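Long-range contacts in alpha-glucosidase ([Eubacterium] rectale, PDB 6PNR), which probably hydrolyses alpha-glycosides of sulfoquinovose, the sulfonated sugar of plant sulfolipids, as a retaining glycosidase of family GH31: residues Val622-Gly627 and Glu659-Lys664; Tyr587-Glu592 and Asp613-Gln618; Ser460-Ile465 and Phe498-Thr503. All coordinates share one frame; numbering follows the deposited sequence.

Contact 1: Val622-Gly627 and Glu659-Lys664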
loop_
_atom_site.group_PDB
_atom_site.type_symbol
_atom_site.label_atom_id
_atom_site.label_comp_id
_atom_site.label_asym_id
_atom_site.label_seq_id
_atom_site.Cartn_x
_atom_site.Cartn_y
_atom_site.Cartn_z
ATOM N N VAL A 622 13.190 -21.451 38.900
ATOM C CA VAL A 622 12.969 -20.677 40.116
ATOM C C VAL A 622 12.655 -19.243 39.706
ATOM O O VAL A 622 13.469 -18.601 39.036
ATOM C CB VAL A 622 14.187 -20.701 41.055
ATOM C CG1 VAL A 622 13.868 -19.926 42.337
ATOM C CG2 VAL A 622 14.615 -22.146 41.371
ATOM N N HIS A 623 11.484 -18.744 40.103
ATOM C CA HIS A 623 11.149 -17.339 39.888
ATOM C C HIS A 623 12.089 -16.451 40.697
ATOM O O HIS A 623 12.252 -16.643 41.906
ATOM C CB HIS A 623 9.697 -17.075 40.275
ATOM C CG HIS A 623 9.243 -15.676 40.007
ATOM N ND1 HIS A 623 8.860 -14.814 41.010
ATOM C CD2 HIS A 623 9.104 -14.989 38.846
ATOM C CE1 HIS A 623 8.504 -13.656 40.481
ATOM N NE2 HIS A 623 8.644 -13.734 39.170
ATOM N N LEU A 624 12.708 -15.473 40.027
ATOM C CA LEU A 624 13.845 -14.770 40.622
ATOM C C LEU A 624 13.458 -14.010 41.884
ATOM O O LEU A 624 14.207 -14.007 42.869
ATOM C CB LEU A 624 14.466 -13.814 39.599
ATOM C CG LEU A 624 15.579 -12.898 40.125
ATOM C CD1 LEU A 624 16.787 -13.716 40.607
ATOM C CD2 LEU A 624 15.999 -11.903 39.049
ATOM N N TRP A 625 12.311 -13.332 41.871
ATOM C CA TRP A 625 11.974 -12.430 42.966
ATOM C C TRP A 625 11.325 -13.140 44.151
ATOM O O TRP A 625 11.433 -12.653 45.286
ATOM C CB TRP A 625 11.054 -11.303 42.461
ATOM C CG TRP A 625 11.557 -10.657 41.181
ATOM C CD1 TRP A 625 10.977 -10.725 39.943
ATOM C CD2 TRP A 625 12.752 -9.873 41.019
ATOM N NE1 TRP A 625 11.730 -10.026 39.027
ATOM C CE2 TRP A 625 12.823 -9.493 39.661
ATOM C CE3 TRP A 625 13.764 -9.452 41.890
ATOM C CZ2 TRP A 625 13.876 -8.709 39.153
ATOM C CZ3 TRP A 625 14.804 -8.679 41.388
ATOM C CH2 TRP A 625 14.852 -8.319 40.028
ATOM N N THR A 626 10.660 -14.276 43.924
ATOM C CA THR A 626 9.962 -14.968 45.000
ATOM C C THR A 626 10.614 -16.266 45.442
ATOM O O THR A 626 10.390 -16.684 46.580
ATOM C CB THR A 626 8.511 -15.271 44.598
ATOM O OG1 THR A 626 8.493 -16.064 43.401
ATOM C CG2 THR A 626 7.740 -13.975 44.374
ATOM N N GLY A 627 11.417 -16.904 44.593
ATOM C CA GLY A 627 11.959 -18.208 44.902
ATOM C C GLY A 627 11.032 -19.366 44.604
ATOM O O GLY A 627 11.439 -20.521 44.780
ATOM N N GLU A 659 20.264 -15.896 44.182
ATOM C CA GLU A 659 19.687 -15.865 45.524
ATOM C C GLU A 659 20.032 -14.572 46.249
ATOM O O GLU A 659 19.212 -14.053 47.013
ATOM C CB GLU A 659 20.167 -17.067 46.337
ATOM C CG GLU A 659 19.516 -18.376 45.931
ATOM C CD GLU A 659 20.111 -19.580 46.659
ATOM O OE1 GLU A 659 20.842 -19.387 47.662
ATOM O OE2 GLU A 659 19.844 -20.718 46.218
ATOM N N GLU A 660 21.248 -14.054 46.052
ATOM C CA GLU A 660 21.597 -12.771 46.648
ATOM C C GLU A 660 20.705 -11.661 46.105
ATOM O O GLU A 660 20.306 -10.756 46.849
ATOM C CB GLU A 660 23.063 -12.434 46.389
ATOM C CG GLU A 660 24.051 -13.364 47.042
ATOM C CD GLU A 660 25.489 -12.989 46.728
ATOM O OE1 GLU A 660 25.698 -11.968 46.036
ATOM O OE2 GLU A 660 26.407 -13.714 47.173
ATOM N N ILE A 661 20.372 -11.722 44.812
ATOM C CA ILE A 661 19.474 -10.725 44.224
ATOM C C ILE A 661 18.089 -10.814 44.859
ATOM O O ILE A 661 17.495 -9.796 45.230
ATOM C CB ILE A 661 19.408 -10.897 42.695
ATOM C CG1 ILE A 661 20.782 -10.606 42.068
ATOM C CG2 ILE A 661 18.290 -10.025 42.093
ATOM C CD1 ILE A 661 20.879 -11.020 40.613
ATOM N N ARG A 662 17.553 -12.031 44.992
ATOM C CA ARG A 662 16.254 -12.181 45.643
ATOM C C ARG A 662 16.298 -11.675 47.073
ATOM O O ARG A 662 15.386 -10.969 47.519
ATOM C CB ARG A 662 15.778 -13.633 45.632
ATOM C CG ARG A 662 14.444 -13.782 46.393
ATOM C CD ARG A 662 13.779 -15.138 46.230
ATOM N NE ARG A 662 14.645 -16.250 46.615
ATOM C CZ ARG A 662 15.323 -16.998 45.745
ATOM N NH1 ARG A 662 15.232 -16.739 44.443
ATOM N NH2 ARG A 662 16.091 -17.998 46.168
ATOM N N GLU A 663 17.357 -12.011 47.804
ATOM C CA GLU A 663 17.459 -11.551 49.183
ATOM C C GLU A 663 17.460 -10.033 49.256
ATOM O O GLU A 663 16.770 -9.444 50.096
ATOM C CB GLU A 663 18.719 -12.113 49.833
ATOM C CG GLU A 663 18.787 -11.879 51.331
ATOM C CD GLU A 663 18.912 -13.175 52.099
ATOM O OE1 GLU A 663 19.801 -13.987 51.753
ATOM O OE2 GLU A 663 18.109 -13.393 53.032
ATOM N N LYS A 664 18.219 -9.381 48.375
ATOM C CA LYS A 664 18.372 -7.934 48.460
ATOM C C LYS A 664 17.170 -7.189 47.888
ATOM O O LYS A 664 16.756 -6.160 48.435
ATOM C CB LYS A 664 19.648 -7.497 47.742
ATOM C CG LYS A 664 20.065 -6.078 48.097
ATOM C CD LYS A 664 21.399 -5.692 47.488
ATOM C CE LYS A 664 21.807 -4.298 47.952
ATOM N NZ LYS A 664 22.981 -3.785 47.190
#
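The turn that follows strand 621-623 rests against one side of helix 655-665, and the backbones come closest at Trp625 and Arg662, whose CA atoms are 5.1 Å apart. The turn is closed by a backbone hydrogen bond from Gly627 N to His623 O of 2.8 Å. Its carbonyls meet the side chain of Arg662. The CB of Arg662 is 3.2 Å from Leu624 O, and its CG packs on Trp625 O. CG stands anti to the backbone N (chi1 177°), and the chain bends at chi3 (56°), which sets NE. Gly627 CA lies over one face of the guanidinium, toward its rim. Arg662 NH1 gives a weak hydrogen bond of 3.3 Å to Leu624 O, which sits near the guanidinium plane. Tyr648 OH is a second, weak partner of NH1. Gly627 has a positive phi (83°), and Arg662 CD packs on its backbone N.

Beside this polar strip lies an apolar patch. Ile661 CG2 touches Trp625 CZ3 at 3.8 Å and Leu624 CD2 at 4.2 Å. Leu624 CD2 also lies over one face of the Trp625 indole. The indole NE1 is hydrogen-bonded to Thr644 O, and Arg546 makes a cation-pi contact with the ring. Met553 and Leu554 of helix 538-568 touch Ile661. The last helix, 655-665, thus packs on the turn that joins the antiparallel strands 621-623 and 629-630, at one end of the C-terminal sheet of this GH31 enzyme.

Contact 2: Tyr587-Glu592 and Asp613-Gln618. With SO4 (sulfate ion), chain D.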
loop_
_atom_site.group_PDB
_atom_site.type_symbol
_atom_site.label_atom_id
_atom_site.label_comp_id
_atom_site.label_asym_id
_atom_site.label_seq_id
_atom_site.Cartn_x
_atom_site.Cartn_y
_atom_site.Cartn_z
ATOM N N TYR A 587 9.247 -22.704 19.318
ATOM C CA TYR A 587 9.478 -22.146 17.992
ATOM C C TYR A 587 8.531 -21.004 17.641
ATOM O O TYR A 587 8.760 -20.327 16.635
ATOM C CB TYR A 587 9.388 -23.259 16.941
ATOM C CG TYR A 587 10.544 -24.228 17.068
ATOM C CD1 TYR A 587 11.724 -24.037 16.366
ATOM C CD2 TYR A 587 10.463 -25.307 17.936
ATOM C CE1 TYR A 587 12.792 -24.926 16.514
ATOM C CE2 TYR A 587 11.503 -26.185 18.090
ATOM C CZ TYR A 587 12.667 -25.997 17.383
ATOM O OH TYR A 587 13.691 -26.901 17.568
ATOM N N ASP A 588 7.487 -20.767 18.436
ATOM C CA ASP A 588 6.506 -19.727 18.136
ATOM C C ASP A 588 6.625 -18.515 19.041
ATOM O O ASP A 588 5.854 -17.561 18.887
ATOM C CB ASP A 588 5.084 -20.282 18.245
ATOM C CG ASP A 588 4.789 -21.333 17.202
ATOM O OD1 ASP A 588 5.209 -21.152 16.033
ATOM O OD2 ASP A 588 4.140 -22.340 17.557
ATOM N N ILE A 589 7.551 -18.529 19.987
ATOM C CA ILE A 589 7.627 -17.512 21.023
ATOM C C ILE A 589 8.696 -16.500 20.642
ATOM O O ILE A 589 9.850 -16.867 20.394
ATOM C CB ILE A 589 7.924 -18.151 22.387
ATOM C CG1 ILE A 589 6.674 -18.900 22.884
ATOM C CG2 ILE A 589 8.409 -17.093 23.373
ATOM C CD1 ILE A 589 6.942 -19.863 24.008
ATOM N N GLN A 590 8.327 -15.220 20.604
ATOM C CA GLN A 590 9.306 -14.203 20.254
ATOM C C GLN A 590 9.373 -13.042 21.240
ATOM O O GLN A 590 10.145 -12.104 21.006
ATOM C CB GLN A 590 9.050 -13.676 18.827
ATOM C CG GLN A 590 7.795 -12.831 18.665
ATOM C CD GLN A 590 7.661 -12.229 17.273
ATOM O OE1 GLN A 590 7.743 -12.930 16.263
ATOM N NE2 GLN A 590 7.463 -10.914 17.214
ATOM N N TYR A 591 8.609 -13.074 22.337
ATOM C CA TYR A 591 8.712 -12.047 23.370
ATOM C C TYR A 591 9.180 -12.619 24.710
ATOM O O TYR A 591 9.080 -11.944 25.745
ATOM C CB TYR A 591 7.379 -11.295 23.504
ATOM C CG TYR A 591 6.972 -10.597 22.206
ATOM C CD1 TYR A 591 7.793 -9.646 21.617
ATOM C CD2 TYR A 591 5.782 -10.906 21.570
ATOM C CE1 TYR A 591 7.428 -9.013 20.427
ATOM C CE2 TYR A 591 5.403 -10.274 20.393
ATOM C CZ TYR A 591 6.223 -9.331 19.831
ATOM O OH TYR A 591 5.855 -8.736 18.647
ATOM N N GLU A 592 9.697 -13.839 24.714
ATOM C CA GLU A 592 10.545 -14.335 25.790
ATOM C C GLU A 592 11.897 -14.707 25.196
ATOM O O GLU A 592 11.989 -15.067 24.019
ATOM C CB GLU A 592 9.940 -15.574 26.491
ATOM C CG GLU A 592 8.433 -15.486 26.718
ATOM C CD GLU A 592 7.895 -16.672 27.494
ATOM O OE1 GLU A 592 8.559 -17.731 27.494
ATOM O OE2 GLU A 592 6.811 -16.543 28.102
ATOM N N ASP A 613 1.626 -13.383 32.030
ATOM C CA ASP A 613 1.588 -14.779 31.608
ATOM C C ASP A 613 2.934 -15.172 31.016
ATOM O O ASP A 613 3.487 -14.446 30.186
ATOM C CB ASP A 613 0.487 -15.006 30.565
ATOM C CG ASP A 613 -0.914 -14.775 31.118
ATOM O OD1 ASP A 613 -1.135 -15.009 32.329
ATOM O OD2 ASP A 613 -1.799 -14.363 30.336
ATOM N N VAL A 614 3.455 -16.328 31.426
ATOM C CA VAL A 614 4.766 -16.799 30.989
ATOM C C VAL A 614 4.633 -18.245 30.543
ATOM O O VAL A 614 3.955 -19.042 31.200
ATOM C CB VAL A 614 5.811 -16.686 32.122
ATOM C CG1 VAL A 614 7.181 -17.189 31.663
ATOM C CG2 VAL A 614 5.887 -15.254 32.655
ATOM N N TYR A 615 5.277 -18.591 29.436
ATOM C CA TYR A 615 5.464 -19.988 29.079
ATOM C C TYR A 615 6.885 -20.404 29.441
ATOM O O TYR A 615 7.851 -19.836 28.924
ATOM C CB TYR A 615 5.208 -20.254 27.597
ATOM C CG TYR A 615 5.584 -21.681 27.250
ATOM C CD1 TYR A 615 4.697 -22.725 27.489
ATOM C CD2 TYR A 615 6.840 -21.994 26.732
ATOM C CE1 TYR A 615 5.036 -24.037 27.202
ATOM C CE2 TYR A 615 7.191 -23.310 26.444
ATOM C CZ TYR A 615 6.279 -24.324 26.681
ATOM O OH TYR A 615 6.602 -25.634 26.403
ATOM N N LEU A 616 7.010 -21.411 30.313
ATOM C CA LEU A 616 8.310 -21.981 30.642
ATOM C C LEU A 616 8.478 -23.336 29.969
ATOM O O LEU A 616 7.573 -24.177 30.051
ATOM C CB LEU A 616 8.474 -22.144 32.158
ATOM C CG LEU A 616 8.550 -20.893 33.021
ATOM C CD1 LEU A 616 8.655 -21.292 34.482
ATOM C CD2 LEU A 616 9.733 -20.038 32.606
ATOM N N PRO A 617 9.596 -23.581 29.291
ATOM C CA PRO A 617 9.897 -24.943 28.832
ATOM C C PRO A 617 10.073 -25.882 30.017
ATOM O O PRO A 617 10.304 -25.452 31.148
ATOM C CB PRO A 617 11.212 -24.780 28.057
ATOM C CG PRO A 617 11.292 -23.302 27.729
ATOM C CD PRO A 617 10.610 -22.603 28.859
ATOM N N GLN A 618 9.972 -27.186 29.738
ATOM C CA GLN A 618 10.121 -28.221 30.761
ATOM C C GLN A 618 11.518 -28.222 31.365
ATOM O O GLN A 618 12.486 -28.607 30.700
ATOM C CB GLN A 618 9.821 -29.612 30.182
ATOM C CG GLN A 618 8.379 -29.822 29.758
ATOM C CD GLN A 618 7.417 -29.860 30.935
ATOM O OE1 GLN A 618 7.677 -30.524 31.947
ATOM N NE2 GLN A 618 6.300 -29.144 30.811
HETATM S S SO4 D . 4.972 -14.729 22.240
HETATM O O1 SO4 D . 5.572 -14.834 20.903
HETATM O O2 SO4 D . 4.266 -15.984 22.547
HETATM O O3 SO4 D . 3.992 -13.634 22.266
HETATM O O4 SO4 D . 6.018 -14.496 23.254
#
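Glu592 and Ile589 reach from the loop 587-592 to strand 611-616, within the beta-rich C-terminal domain of the GH31 fold. The strand pairs antiparallel with strand 633-638.

The polar part centres on the buried carboxylate of Glu592. Tyr615 N gives OE2 of Glu592 a hydrogen bond of 2.9 Å, with an N-H...acceptor angle of 161°. It uses the syn lone pair of OE2, on the side of the other oxygen. Glu592 OE1 lies 2.6 Å from Tyr615 O. Two oxygens this close suggest that the acid group is protonated. The carboxylate thus faces both the N and the O of one strand residue. The Glu592 chain is extended beyond CG (chi2 -176°), which sets CD far enough out for the carboxylate to meet the strand backbone. OE2 also packs on Val614 CG1. Leu600 of strand 599-601 touches both Glu592 and Val614.

The apolar part is one side-chain pair. Ile589 and Tyr615 cross at about a right angle, and the CD1 methyl of Ile589 meets CD2 of the tyrosine ring at 3.5 Å. The phenol OH of Tyr615 is hydrogen-bonded to Asp583 OD2.

The loop also binds a sulfate ion, probably from the crystallisation liquor. The ion accepts two backbone hydrogen bonds, from Gln590 N to O1 and from Tyr591 N to O4. Ile589 CG2 packs against O4. Sulfate O3 lies at the edge of the Tyr591 ring, near its plane, 3.3 Å from CD2.

Contact 3: Ser460-Ile465 and Phe498-Thr503; sequences SVDFTI and FDNTRT. With SO4 (sulfate ion), chain E.
Val461 packs tightly against the backbone of 500-502. Its CG2 is 3.5 Å from both Asn500 O and Arg502 N. With CG1 anti to the carbonyl carbon (chi1 -70°), CG2 is left to meet the 500-502 backbone and CG1 to lie near Arg502 NE. The CB atoms of Val461 and Arg502 are 3.7 Å apart, and the two side chains cross at about a right angle. The Arg502 guanidinium is held by the carbonyls of Phe532, Gly492 and Gly493.

Val461 is the centre of an inverse gamma turn, and Asp462 forms an Asx turn by accepting from Thr464 N at OD1. Thr464 OG1 donates to the same oxygen, from the same face of the carboxylate. Both segments are loops of the family's TIM-barrel domain. The Arg502 side chain is about 9 Å from the bound aza-sugar inhibitor.

The other side is polar and watered. Asn500 ND2 gives Asp462 OD2 a hydrogen bond of 2.9 Å. The bond is bent (132°) and meets OD2 on the anti side, 34° out of plane. One water links Asn500 ND2 to Ser460 OG, which is also hydrogen-bonded to Asp467 OD2. Another donates to Asp462 OD2 at 2.8 Å and weakly to Asn500 OD1. A third water lies by Val461 O and accepts from Thr503 N. Farther along, Phe498 N hydrogen-bonds O1 of a sulfate ion, probably from the crystallisation liquor.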
loop_
_atom_site.group_PDB
_atom_site.type_symbol
_atom_site.label_atom_id
_atom_site.label_comp_id
_atom_site.label_asym_id
_atom_site.label_seq_id
_atom_site.Cartn_x
_atom_site.Cartn_y
_atom_site.Cartn_z
ATOM N N SER A 460 9.654 3.923 18.885
ATOM C CA SER A 460 8.764 4.926 19.445
ATOM C C SER A 460 8.753 4.801 20.962
ATOM O O SER A 460 9.042 3.741 21.530
ATOM C CB SER A 460 7.340 4.780 18.903
ATOM O OG SER A 460 7.278 5.081 17.513
ATOM N N VAL A 461 8.423 5.905 21.623
ATOM C CA VAL A 461 8.367 5.923 23.078
ATOM C C VAL A 461 7.023 5.367 23.554
ATOM O O VAL A 461 6.267 6.053 24.247
ATOM C CB VAL A 461 8.624 7.346 23.615
ATOM C CG1 VAL A 461 10.080 7.728 23.402
ATOM C CG2 VAL A 461 7.697 8.394 22.924
ATOM N N ASP A 462 6.734 4.097 23.250
ATOM C CA ASP A 462 5.457 3.530 23.660
ATOM C C ASP A 462 5.570 2.016 23.822
ATOM O O ASP A 462 6.650 1.423 23.683
ATOM C CB ASP A 462 4.337 3.912 22.670
ATOM C CG ASP A 462 4.613 3.455 21.249
ATOM O OD1 ASP A 462 5.132 2.325 21.071
ATOM O OD2 ASP A 462 4.270 4.215 20.298
ATOM N N PHE A 463 4.430 1.403 24.155
ATOM C CA PHE A 463 4.290 -0.033 24.383
ATOM C C PHE A 463 3.694 -0.742 23.175
ATOM O O PHE A 463 3.079 -1.805 23.331
ATOM C CB PHE A 463 3.381 -0.317 25.589
ATOM C CG PHE A 463 3.983 -0.025 26.953
ATOM C CD1 PHE A 463 4.928 -0.864 27.509
ATOM C CD2 PHE A 463 3.526 1.045 27.708
ATOM C CE1 PHE A 463 5.455 -0.604 28.766
ATOM C CE2 PHE A 463 4.035 1.301 28.971
ATOM C CZ PHE A 463 4.993 0.482 29.502
ATOM N N THR A 464 3.796 -0.157 21.986
ATOM C CA THR A 464 3.164 -0.796 20.848
ATOM C C THR A 464 3.971 -2.018 20.424
ATOM O O THR A 464 5.156 -2.168 20.758
ATOM C CB THR A 464 3.019 0.163 19.664
ATOM O OG1 THR A 464 4.320 0.570 19.204
ATOM C CG2 THR A 464 2.186 1.379 20.047
ATOM N N ILE A 465 3.304 -2.909 19.685
ATOM C CA ILE A 465 3.936 -4.167 19.291
ATOM C C ILE A 465 4.994 -3.919 18.219
ATOM O O ILE A 465 6.117 -4.432 18.296
ATOM C CB ILE A 465 2.879 -5.172 18.797
ATOM C CG1 ILE A 465 2.070 -5.740 19.966
ATOM C CG2 ILE A 465 3.548 -6.295 18.017
ATOM C CD1 ILE A 465 2.920 -6.410 21.022
ATOM N N PHE A 498 3.739 13.264 17.008
ATOM C CA PHE A 498 2.293 13.094 16.802
ATOM C C PHE A 498 1.557 12.708 18.090
ATOM O O PHE A 498 0.783 11.746 18.127
ATOM C CB PHE A 498 2.042 12.062 15.694
ATOM C CG PHE A 498 2.769 12.370 14.402
ATOM C CD1 PHE A 498 2.641 13.611 13.797
ATOM C CD2 PHE A 498 3.588 11.427 13.811
ATOM C CE1 PHE A 498 3.300 13.907 12.619
ATOM C CE2 PHE A 498 4.266 11.717 12.631
ATOM C CZ PHE A 498 4.123 12.957 12.034
ATOM N N ASP A 499 1.835 13.444 19.168
ATOM C CA ASP A 499 1.208 13.272 20.481
ATOM C C ASP A 499 1.656 12.014 21.212
ATOM O O ASP A 499 0.995 11.571 22.163
ATOM C CB ASP A 499 -0.322 13.281 20.382
ATOM C CG ASP A 499 -0.845 14.543 19.720
ATOM O OD1 ASP A 499 -0.359 15.637 20.089
ATOM O OD2 ASP A 499 -1.711 14.427 18.821
ATOM N N ASN A 500 2.769 11.426 20.821
ATOM C CA ASN A 500 3.289 10.243 21.501
ATOM C C ASN A 500 4.515 10.653 22.310
ATOM O O ASN A 500 5.569 10.935 21.736
ATOM C CB ASN A 500 3.625 9.169 20.472
ATOM C CG ASN A 500 3.914 7.825 21.097
ATOM O OD1 ASN A 500 3.371 7.487 22.148
ATOM N ND2 ASN A 500 4.762 7.035 20.436
ATOM N N THR A 501 4.382 10.698 23.636
ATOM C CA THR A 501 5.477 11.109 24.506
ATOM C C THR A 501 5.730 10.042 25.555
ATOM O O THR A 501 4.813 9.317 25.960
ATOM C CB THR A 501 5.209 12.470 25.212
ATOM O OG1 THR A 501 3.974 12.410 25.940
ATOM C CG2 THR A 501 5.151 13.628 24.195
ATOM N N ARG A 502 6.995 9.949 25.972
ATOM C CA ARG A 502 7.429 8.913 26.901
ATOM C C ARG A 502 6.838 9.141 28.280
ATOM O O ARG A 502 6.818 10.270 28.778
ATOM C CB ARG A 502 8.959 8.909 26.995
ATOM C CG ARG A 502 9.534 7.858 27.937
ATOM C CD ARG A 502 11.029 8.137 28.183
ATOM N NE ARG A 502 11.814 8.025 26.950
ATOM C CZ ARG A 502 12.896 8.758 26.692
ATOM N NH1 ARG A 502 13.302 9.674 27.562
ATOM N NH2 ARG A 502 13.573 8.590 25.564
ATOM N N THR A 503 6.382 8.058 28.912
ATOM C CA THR A 503 5.880 8.090 30.284
ATOM C C THR A 503 6.866 7.435 31.244
ATOM O O THR A 503 7.756 6.677 30.839
ATOM C CB THR A 503 4.537 7.370 30.417
ATOM O OG1 THR A 503 4.743 5.975 30.194
ATOM C CG2 THR A 503 3.486 7.927 29.422
HETATM S S SO4 E . 3.754 16.953 16.388
HETATM O O1 SO4 E . 4.709 15.877 16.121
HETATM O O2 SO4 E . 3.330 17.515 15.106
HETATM O O3 SO4 E . 2.613 16.394 17.116
HETATM O O4 SO4 E . 4.361 17.989 17.217
HETATM O O HOH W 1 6.423 7.932 18.147
HETATM O O HOH W 2 5.109 6.214 26.711
HETATM O O HOH W 3 1.647 5.142 20.611
#

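In the fold
Along the chain contact 3 comes first, then contact 2, then contact 1, each closing before the next opens. Contact 3 belongs to the TIM-barrel domain, near the inhibitor. Contacts 1 and 2 lie in the beta-rich C-terminal part, on the same side of the chain's centre, with their centres 21 Å apart. Strand 611-616 of contact 2 leads directly to strand 621-623 of contact 1. Contacts 2 and 3 have centres 25 Å apart, yet they touch: Tyr591 OH packs on Ile465 CG2 at 3.4 Å. This joins the C-terminal domain to a barrel loop. Contact 1 is more remote, with its centre 32 Å from that of contact 3.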